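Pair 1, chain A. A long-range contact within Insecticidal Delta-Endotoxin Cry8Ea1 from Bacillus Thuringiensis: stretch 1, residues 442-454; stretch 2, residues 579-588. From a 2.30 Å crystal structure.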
# COMPACT_ATOMS: atom_id res chain seq x y z
N THR A 442 6.59 16.65 -2.94
CA THR A 442 6.63 17.48 -4.13
C THR A 442 5.23 17.87 -4.50
O THR A 442 4.33 17.04 -4.48
CB THR A 442 7.30 16.73 -5.31
OG1 THR A 442 8.65 16.41 -4.95
CG2 THR A 442 7.33 17.56 -6.61
N VAL A 443 5.05 19.15 -4.86
CA VAL A 443 3.78 19.69 -5.38
C VAL A 443 4.01 20.01 -6.85
O VAL A 443 4.90 20.81 -7.20
CB VAL A 443 3.34 20.96 -4.57
CG1 VAL A 443 1.99 21.51 -5.05
CG2 VAL A 443 3.24 20.63 -3.10
N TYR A 444 3.20 19.37 -7.70
CA TYR A 444 3.22 19.54 -9.16
C TYR A 444 2.32 20.67 -9.66
O TYR A 444 1.21 20.84 -9.16
CB TYR A 444 2.85 18.22 -9.87
CG TYR A 444 3.76 17.09 -9.43
CD1 TYR A 444 3.41 16.28 -8.35
CD2 TYR A 444 4.99 16.87 -10.07
CE1 TYR A 444 4.26 15.27 -7.91
CE2 TYR A 444 5.83 15.86 -9.65
CZ TYR A 444 5.46 15.06 -8.57
OH TYR A 444 6.29 14.06 -8.14
N SER A 445 2.80 21.41 -10.65
CA SER A 445 2.04 22.52 -11.22
C SER A 445 0.95 22.00 -12.12
O SER A 445 -0.01 22.70 -12.39
CB SER A 445 2.93 23.40 -12.09
OG SER A 445 4.06 23.81 -11.38
N ASP A 446 1.14 20.80 -12.63
CA ASP A 446 0.30 20.31 -13.71
C ASP A 446 -0.46 19.02 -13.37
O ASP A 446 -1.03 18.38 -14.24
CB ASP A 446 1.12 20.23 -15.02
CG ASP A 446 2.26 19.18 -14.99
OD1 ASP A 446 2.80 18.79 -13.91
OD2 ASP A 446 2.62 18.73 -16.11
N LYS A 447 -0.47 18.66 -12.09
CA LYS A 447 -1.15 17.47 -11.60
C LYS A 447 -1.92 17.83 -10.31
O LYS A 447 -1.64 18.84 -9.67
CB LYS A 447 -0.10 16.41 -11.27
CG LYS A 447 0.59 15.88 -12.49
CD LYS A 447 1.91 15.20 -12.14
CE LYS A 447 2.83 15.12 -13.38
NZ LYS A 447 3.52 13.79 -13.49
N ILE A 448 -2.91 17.01 -9.98
CA ILE A 448 -3.52 16.97 -8.66
C ILE A 448 -2.54 16.23 -7.74
O ILE A 448 -2.17 15.07 -8.01
CB ILE A 448 -4.92 16.24 -8.72
CG1 ILE A 448 -5.88 17.02 -9.63
CG2 ILE A 448 -5.48 16.01 -7.30
CD1 ILE A 448 -7.24 16.39 -9.93
N THR A 449 -2.04 16.91 -6.70
CA THR A 449 -1.11 16.28 -5.76
C THR A 449 -1.86 15.78 -4.54
O THR A 449 -2.57 16.54 -3.90
CB THR A 449 0.03 17.25 -5.35
OG1 THR A 449 0.52 17.93 -6.53
CG2 THR A 449 1.16 16.51 -4.76
N GLN A 450 -1.73 14.49 -4.23
CA GLN A 450 -2.30 13.96 -2.97
C GLN A 450 -1.23 13.88 -1.91
O GLN A 450 -0.16 13.32 -2.16
CB GLN A 450 -2.95 12.59 -3.17
CG GLN A 450 -4.19 12.64 -4.06
CD GLN A 450 -4.79 11.27 -4.28
OE1 GLN A 450 -4.34 10.27 -3.71
NE2 GLN A 450 -5.82 11.20 -5.09
N ILE A 451 -1.52 14.44 -0.73
CA ILE A 451 -0.57 14.51 0.36
C ILE A 451 -1.30 14.06 1.60
O ILE A 451 -2.02 14.86 2.22
CB ILE A 451 -0.05 15.95 0.65
CG1 ILE A 451 0.28 16.70 -0.66
CG2 ILE A 451 1.11 15.90 1.70
CD1 ILE A 451 1.72 16.52 -1.17
N PRO A 452 -1.09 12.79 1.98
CA PRO A 452 -1.59 12.24 3.24
C PRO A 452 -1.03 13.06 4.39
O PRO A 452 0.17 13.31 4.40
CB PRO A 452 -0.99 10.84 3.24
CG PRO A 452 -0.83 10.51 1.80
CD PRO A 452 -0.35 11.78 1.20
N VAL A 453 -1.85 13.46 5.35
CA VAL A 453 -1.35 14.33 6.43
C VAL A 453 -0.37 13.63 7.39
O VAL A 453 0.35 14.30 8.16
CB VAL A 453 -2.49 15.05 7.20
CG1 VAL A 453 -3.23 16.03 6.27
CG2 VAL A 453 -3.47 14.00 7.84
N VAL A 454 -0.33 12.31 7.32
CA VAL A 454 0.61 11.49 8.09
C VAL A 454 2.07 11.76 7.62
O VAL A 454 3.02 11.41 8.31
CB VAL A 454 0.17 9.99 8.11
CG1 VAL A 454 0.39 9.28 6.75
CG2 VAL A 454 0.81 9.24 9.27
N TYR A 579 -11.47 12.61 11.57
CA TYR A 579 -10.31 11.99 10.91
C TYR A 579 -9.92 12.79 9.69
O TYR A 579 -10.78 13.08 8.85
CB TYR A 579 -10.62 10.60 10.42
CG TYR A 579 -11.08 9.66 11.47
CD1 TYR A 579 -12.42 9.52 11.72
CD2 TYR A 579 -10.17 8.92 12.24
CE1 TYR A 579 -12.88 8.68 12.66
CE2 TYR A 579 -10.63 8.06 13.24
CZ TYR A 579 -12.00 7.94 13.42
OH TYR A 579 -12.57 7.07 14.36
N ILE A 580 -8.65 13.15 9.58
CA ILE A 580 -8.14 13.80 8.36
C ILE A 580 -7.22 12.86 7.57
O ILE A 580 -6.25 12.34 8.09
CB ILE A 580 -7.46 15.15 8.67
CG1 ILE A 580 -8.46 16.07 9.38
CG2 ILE A 580 -6.94 15.79 7.36
CD1 ILE A 580 -7.87 17.44 9.67
N ASP A 581 -7.59 12.59 6.33
CA ASP A 581 -6.88 11.62 5.48
C ASP A 581 -5.77 12.30 4.70
O ASP A 581 -4.60 12.02 4.92
CB ASP A 581 -7.85 10.89 4.53
CG ASP A 581 -7.13 10.13 3.38
OD1 ASP A 581 -7.72 10.02 2.29
OD2 ASP A 581 -5.98 9.62 3.52
N ARG A 582 -6.14 13.17 3.78
CA ARG A 582 -5.17 13.76 2.89
C ARG A 582 -5.60 15.14 2.43
O ARG A 582 -6.79 15.48 2.46
CB ARG A 582 -4.97 12.85 1.68
CG ARG A 582 -6.24 12.58 0.84
CD ARG A 582 -5.84 11.77 -0.38
NE ARG A 582 -6.95 11.23 -1.17
CZ ARG A 582 -7.27 9.93 -1.23
NH1 ARG A 582 -8.27 9.51 -2.01
NH2 ARG A 582 -6.60 9.05 -0.50
N ILE A 583 -4.64 15.91 1.96
CA ILE A 583 -4.91 17.16 1.26
C ILE A 583 -4.65 16.88 -0.20
O ILE A 583 -3.68 16.20 -0.54
CB ILE A 583 -3.94 18.25 1.67
CG1 ILE A 583 -4.07 18.59 3.15
CG2 ILE A 583 -4.11 19.50 0.79
CD1 ILE A 583 -2.73 19.14 3.73
N GLU A 584 -5.50 17.40 -1.07
CA GLU A 584 -5.23 17.37 -2.51
C GLU A 584 -5.11 18.82 -2.94
O GLU A 584 -5.94 19.66 -2.57
CB GLU A 584 -6.29 16.62 -3.31
CG GLU A 584 -6.62 15.24 -2.70
CD GLU A 584 -7.68 14.47 -3.48
OE1 GLU A 584 -8.52 15.10 -4.14
OE2 GLU A 584 -7.68 13.23 -3.44
N LEU A 585 -4.04 19.07 -3.70
CA LEU A 585 -3.71 20.36 -4.26
C LEU A 585 -4.03 20.30 -5.74
O LEU A 585 -3.57 19.40 -6.46
CB LEU A 585 -2.23 20.66 -4.04
CG LEU A 585 -1.92 21.07 -2.60
CD1 LEU A 585 -0.46 20.79 -2.23
CD2 LEU A 585 -2.27 22.55 -2.41
N ILE A 586 -4.82 21.28 -6.17
CA ILE A 586 -5.39 21.31 -7.51
C ILE A 586 -4.95 22.63 -8.13
O ILE A 586 -5.32 23.70 -7.63
CB ILE A 586 -6.97 21.22 -7.42
CG1 ILE A 586 -7.39 19.95 -6.66
CG2 ILE A 586 -7.66 21.33 -8.82
CD1 ILE A 586 -8.64 20.10 -5.85
N PRO A 587 -4.17 22.56 -9.22
CA PRO A 587 -3.76 23.81 -9.91
C PRO A 587 -4.98 24.56 -10.53
O PRO A 587 -5.83 23.97 -11.20
CB PRO A 587 -2.79 23.32 -11.00
CG PRO A 587 -2.49 21.92 -10.65
CD PRO A 587 -3.66 21.38 -9.94
N VAL A 588 -5.06 25.85 -10.27
CA VAL A 588 -6.15 26.69 -10.74
C VAL A 588 -5.52 27.56 -11.83
O VAL A 588 -4.49 28.19 -11.62
CB VAL A 588 -6.71 27.54 -9.57
CG1 VAL A 588 -7.72 28.58 -10.04
CG2 VAL A 588 -7.32 26.64 -8.54
O HOH W 1 -2.92 10.83 6.78

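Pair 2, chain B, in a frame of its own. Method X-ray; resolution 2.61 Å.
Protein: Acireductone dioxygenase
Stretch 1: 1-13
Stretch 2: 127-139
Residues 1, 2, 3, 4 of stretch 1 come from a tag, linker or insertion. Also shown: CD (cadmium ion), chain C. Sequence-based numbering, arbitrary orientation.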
# COMPACT_ATOMS: atom_id res chain seq x y z
N GLY B 1 -11.41 -0.84 10.06
CA GLY B 1 -12.77 -0.27 10.30
C GLY B 1 -13.51 0.36 9.11
O GLY B 1 -13.28 0.01 7.92
N ALA B 2 -14.39 1.30 9.45
CA ALA B 2 -15.42 1.80 8.57
C ALA B 2 -15.00 2.91 7.63
O ALA B 2 -15.80 3.37 6.82
CB ALA B 2 -16.61 2.26 9.39
N ALA B 3 -13.76 3.37 7.73
CA ALA B 3 -13.28 4.41 6.83
C ALA B 3 -13.45 3.99 5.37
O ALA B 3 -13.20 2.84 5.02
CB ALA B 3 -11.82 4.71 7.14
N ALA B 4 -13.91 4.92 4.53
CA ALA B 4 -14.01 4.70 3.06
C ALA B 4 -12.65 4.77 2.36
O ALA B 4 -12.32 3.90 1.57
CB ALA B 4 -14.96 5.70 2.43
N MET B 5 -11.88 5.79 2.71
CA MET B 5 -10.60 6.12 2.11
C MET B 5 -9.51 6.12 3.16
O MET B 5 -9.78 5.91 4.34
CB MET B 5 -10.66 7.53 1.53
CG MET B 5 -11.93 7.83 0.71
SD MET B 5 -12.17 9.59 0.29
CE MET B 5 -10.46 10.15 0.11
N ALA B 6 -8.28 6.40 2.71
CA ALA B 6 -7.15 6.51 3.62
C ALA B 6 -7.29 7.65 4.63
O ALA B 6 -7.87 8.70 4.33
CB ALA B 6 -5.85 6.68 2.84
N GLN B 7 -6.73 7.42 5.81
CA GLN B 7 -6.63 8.45 6.83
C GLN B 7 -5.20 8.58 7.34
O GLN B 7 -4.39 7.68 7.18
CB GLN B 7 -7.61 8.15 7.94
CG GLN B 7 -9.00 8.00 7.38
CD GLN B 7 -10.07 8.00 8.43
OE1 GLN B 7 -9.85 7.60 9.58
NE2 GLN B 7 -11.25 8.47 8.06
N ILE B 8 -4.90 9.73 7.93
CA ILE B 8 -3.58 10.02 8.42
C ILE B 8 -3.62 10.28 9.89
O ILE B 8 -4.49 10.96 10.37
CB ILE B 8 -3.00 11.26 7.74
CG1 ILE B 8 -2.77 10.96 6.26
CG2 ILE B 8 -1.69 11.69 8.41
CD1 ILE B 8 -2.89 12.18 5.43
N ARG B 9 -2.64 9.71 10.59
CA ARG B 9 -2.36 9.99 11.99
C ARG B 9 -0.93 10.53 12.13
O ARG B 9 0.01 9.85 11.79
CB ARG B 9 -2.50 8.71 12.80
CG ARG B 9 -2.92 8.94 14.23
CD ARG B 9 -1.78 8.77 15.19
NE ARG B 9 -1.13 7.49 14.99
CZ ARG B 9 0.07 7.15 15.46
NH1 ARG B 9 0.57 5.95 15.16
NH2 ARG B 9 0.78 8.00 16.22
N ILE B 10 -0.79 11.75 12.62
CA ILE B 10 0.51 12.36 12.78
C ILE B 10 1.09 11.90 14.09
O ILE B 10 0.39 11.85 15.07
CB ILE B 10 0.42 13.90 12.69
CG1 ILE B 10 -0.05 14.29 11.28
CG2 ILE B 10 1.76 14.56 12.95
CD1 ILE B 10 -1.39 14.97 11.31
N HIS B 11 2.38 11.56 14.11
CA HIS B 11 3.00 10.77 15.21
C HIS B 11 3.19 11.37 16.58
O HIS B 11 2.83 10.74 17.58
CB HIS B 11 4.33 10.18 14.78
CG HIS B 11 4.18 8.89 14.07
ND1 HIS B 11 5.07 7.86 14.22
CD2 HIS B 11 3.20 8.44 13.26
CE1 HIS B 11 4.67 6.83 13.50
NE2 HIS B 11 3.54 7.16 12.90
N GLU B 12 3.81 12.52 16.69
CA GLU B 12 4.08 13.00 18.05
C GLU B 12 2.79 13.46 18.72
O GLU B 12 2.43 13.02 19.79
CB GLU B 12 5.13 14.12 18.07
N VAL B 13 2.08 14.31 18.01
CA VAL B 13 0.92 15.01 18.51
C VAL B 13 -0.31 14.10 18.51
O VAL B 13 -1.29 14.41 19.16
CB VAL B 13 0.64 16.24 17.62
CG1 VAL B 13 -0.30 17.22 18.30
CG2 VAL B 13 1.95 16.94 17.27
N GLY B 127 10.22 16.26 9.19
CA GLY B 127 10.93 15.42 10.16
C GLY B 127 10.03 14.50 10.98
O GLY B 127 10.51 13.54 11.60
N THR B 128 8.72 14.78 10.94
CA THR B 128 7.76 14.02 11.70
C THR B 128 7.10 12.90 10.91
O THR B 128 6.71 13.04 9.75
CB THR B 128 6.70 14.96 12.24
OG1 THR B 128 7.33 16.10 12.83
CG2 THR B 128 5.84 14.28 13.30
N PHE B 129 6.94 11.78 11.59
CA PHE B 129 6.35 10.60 11.00
C PHE B 129 4.86 10.73 10.97
O PHE B 129 4.29 11.29 11.90
CB PHE B 129 6.76 9.36 11.78
CG PHE B 129 8.00 8.71 11.26
CD1 PHE B 129 9.25 9.21 11.61
CD2 PHE B 129 7.91 7.64 10.38
CE1 PHE B 129 10.38 8.63 11.08
CE2 PHE B 129 9.04 7.06 9.85
CZ PHE B 129 10.27 7.54 10.21
N PHE B 130 4.25 10.25 9.88
CA PHE B 130 2.81 10.15 9.86
C PHE B 130 2.44 8.77 9.34
O PHE B 130 3.25 8.12 8.69
CB PHE B 130 2.20 11.27 9.02
CG PHE B 130 2.59 11.23 7.57
CD1 PHE B 130 3.63 12.03 7.09
CD2 PHE B 130 1.92 10.41 6.68
CE1 PHE B 130 4.00 11.98 5.78
CE2 PHE B 130 2.27 10.39 5.34
CZ PHE B 130 3.32 11.16 4.89
N ASP B 131 1.25 8.32 9.70
CA ASP B 131 0.73 7.04 9.25
C ASP B 131 -0.16 7.32 8.08
O ASP B 131 -0.86 8.31 8.07
CB ASP B 131 -0.18 6.39 10.31
CG ASP B 131 0.57 5.76 11.47
OD1 ASP B 131 1.81 5.58 11.40
OD2 ASP B 131 -0.12 5.43 12.47
N VAL B 132 -0.17 6.44 7.11
CA VAL B 132 -1.27 6.38 6.23
C VAL B 132 -1.87 5.03 6.49
O VAL B 132 -1.19 4.00 6.37
CB VAL B 132 -0.86 6.51 4.75
CG1 VAL B 132 -2.09 6.68 3.88
CG2 VAL B 132 0.06 7.70 4.58
N GLU B 133 -3.14 5.04 6.84
CA GLU B 133 -3.87 3.81 7.07
C GLU B 133 -4.76 3.53 5.88
O GLU B 133 -5.60 4.35 5.52
CB GLU B 133 -4.73 3.93 8.30
CG GLU B 133 -3.99 4.43 9.53
CD GLU B 133 -4.97 4.86 10.60
OE1 GLU B 133 -6.16 5.04 10.26
OE2 GLU B 133 -4.61 5.03 11.79
N LEU B 134 -4.60 2.35 5.31
CA LEU B 134 -5.15 2.09 4.01
C LEU B 134 -6.36 1.18 4.06
O LEU B 134 -6.37 0.20 4.81
CB LEU B 134 -4.08 1.44 3.14
CG LEU B 134 -2.78 2.21 3.01
CD1 LEU B 134 -1.80 1.39 2.21
CD2 LEU B 134 -3.00 3.55 2.36
N GLU B 135 -7.36 1.48 3.23
CA GLU B 135 -8.53 0.62 3.10
C GLU B 135 -8.55 0.03 1.71
O GLU B 135 -7.91 0.53 0.79
CB GLU B 135 -9.80 1.41 3.36
CG GLU B 135 -9.94 1.90 4.81
CD GLU B 135 -10.59 0.86 5.68
OE1 GLU B 135 -10.96 -0.15 5.09
OE2 GLU B 135 -10.74 1.02 6.91
N PRO B 136 -9.28 -1.08 1.53
CA PRO B 136 -9.33 -1.58 0.17
C PRO B 136 -9.75 -0.51 -0.81
O PRO B 136 -10.52 0.35 -0.45
CB PRO B 136 -10.39 -2.68 0.25
CG PRO B 136 -10.25 -3.19 1.67
CD PRO B 136 -9.91 -1.99 2.50
N GLY B 137 -9.21 -0.54 -2.02
CA GLY B 137 -9.53 0.49 -3.02
C GLY B 137 -8.50 1.60 -3.03
O GLY B 137 -8.57 2.50 -3.88
N ASP B 138 -7.52 1.48 -2.13
CA ASP B 138 -6.49 2.49 -1.92
C ASP B 138 -5.22 2.17 -2.69
O ASP B 138 -4.63 1.15 -2.45
CB ASP B 138 -6.12 2.51 -0.42
CG ASP B 138 -7.00 3.45 0.40
OD1 ASP B 138 -7.88 4.12 -0.19
OD2 ASP B 138 -6.82 3.55 1.65
N LEU B 139 -4.77 3.04 -3.59
CA LEU B 139 -3.41 2.92 -4.16
C LEU B 139 -2.58 4.03 -3.65
O LEU B 139 -3.00 5.18 -3.73
CB LEU B 139 -3.38 2.98 -5.68
CG LEU B 139 -1.93 2.87 -6.20
CD1 LEU B 139 -1.85 1.96 -7.37
CD2 LEU B 139 -1.32 4.21 -6.56
CD CD C . -11.63 -1.10 7.16
O HOH W 2 -8.11 4.66 6.37

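Pair 1 and pair 2 superpose with an RMSD of 0.6 Å over N, CA and C of 14 central residues. In each, two antiparallel strands run at 154° (pair 1) or 157° (pair 2) between their N-to-C directions, with closest axis approaches of 4.4 and 4.5 Å. The register is the same: A:Thr449–A:Leu585 matches B:Gln7–B:Glu133, and A:Pro452–A:Arg582 matches B:Ile10–B:Phe130, with CA–CA distances of 3.9 and 4.3 Å in the latter two.

The backbone ladder follows this register. In pair 1, A:Thr449 N to A:Leu585 O and A:Leu585 N to A:Thr449 O are both 2.9 Å, and the two bonds joining A:Ile451 and A:Ile583, N to O each way, are 2.8 Å. Pair 2 is less even: B:Glu133 N donates to B:Gln7 O at 2.9 Å, whereas B:Gln7 N reaches B:Glu133 O at 3.3 Å; B:Asp131 N to B:Arg9 O is 2.9 Å, but B:Arg9 N to B:Asp131 O is weak at 3.4 Å. One further bond matches, A:Val453 N to A:Asp581 O (3.1 Å) and B:His11 N to B:Phe129 O (2.9 Å).

On the face bearing A:Thr449, A:Ile451, A:Ile583 and A:Leu585 the chemistry differs. Pair 1 fills it largely with hydrocarbon: A:Leu585 CD1 lies 4.4 Å from A:Ile451 CG1 and 3.8 Å from CG2 of A:Val443, which has no match. A:Val453 CG1 approaches A:Ile583 CD1 at 4.0 Å. At the matched positions pair 2 is polar or charged: B:Gln7, B:Arg9, B:Asp131 and B:Glu133. B:Asp131 receives a salt bridge from B:Arg9, NH1 to OD2 2.8 Å, its hydrogen bond weak at 125°, and a straighter bond from B:His11, NE2 to OD1 2.8 Å at 169°. B:Phe129 CB sits over the histidine face, 3.5 Å from the ring centroid.

The other face largely reverses the contrast. In pair 1, A:Arg582 NE bridges to A:Glu584 OE2 at 3.1 Å, and A:Gln450 OE1 lies over the guanidinium, 3.8 Å from A:Arg582 NE. Their counterparts B:Phe130, B:Val132 and B:Ile8 are apolar, with B:Ile8 CG2 4.0 Å from B:Phe130 CB. A:Pro452 and B:Ile10 are apolar in both: A:Pro452 CA is 3.8 Å from A:Arg582 CB, B:Ile10 CG1 4.4 Å from B:Phe130 CB. A:Ile448 CG2 lies 4.4 Å from A:Ile586 CG1; its match, B:Ala6, brings CB to 3.9 Å from B:Val132 CG1.

A:Pro587 and B:Glu135 both point toward the opposing stretch. The proline sets CG 3.1 Å from A:Ser445 O. The glutamate instead chelates cadmium through OE1 (2.4 Å) and OE2 (2.3 Å), alongside O of tag residue B:Gly1 at 2.1 Å from CD.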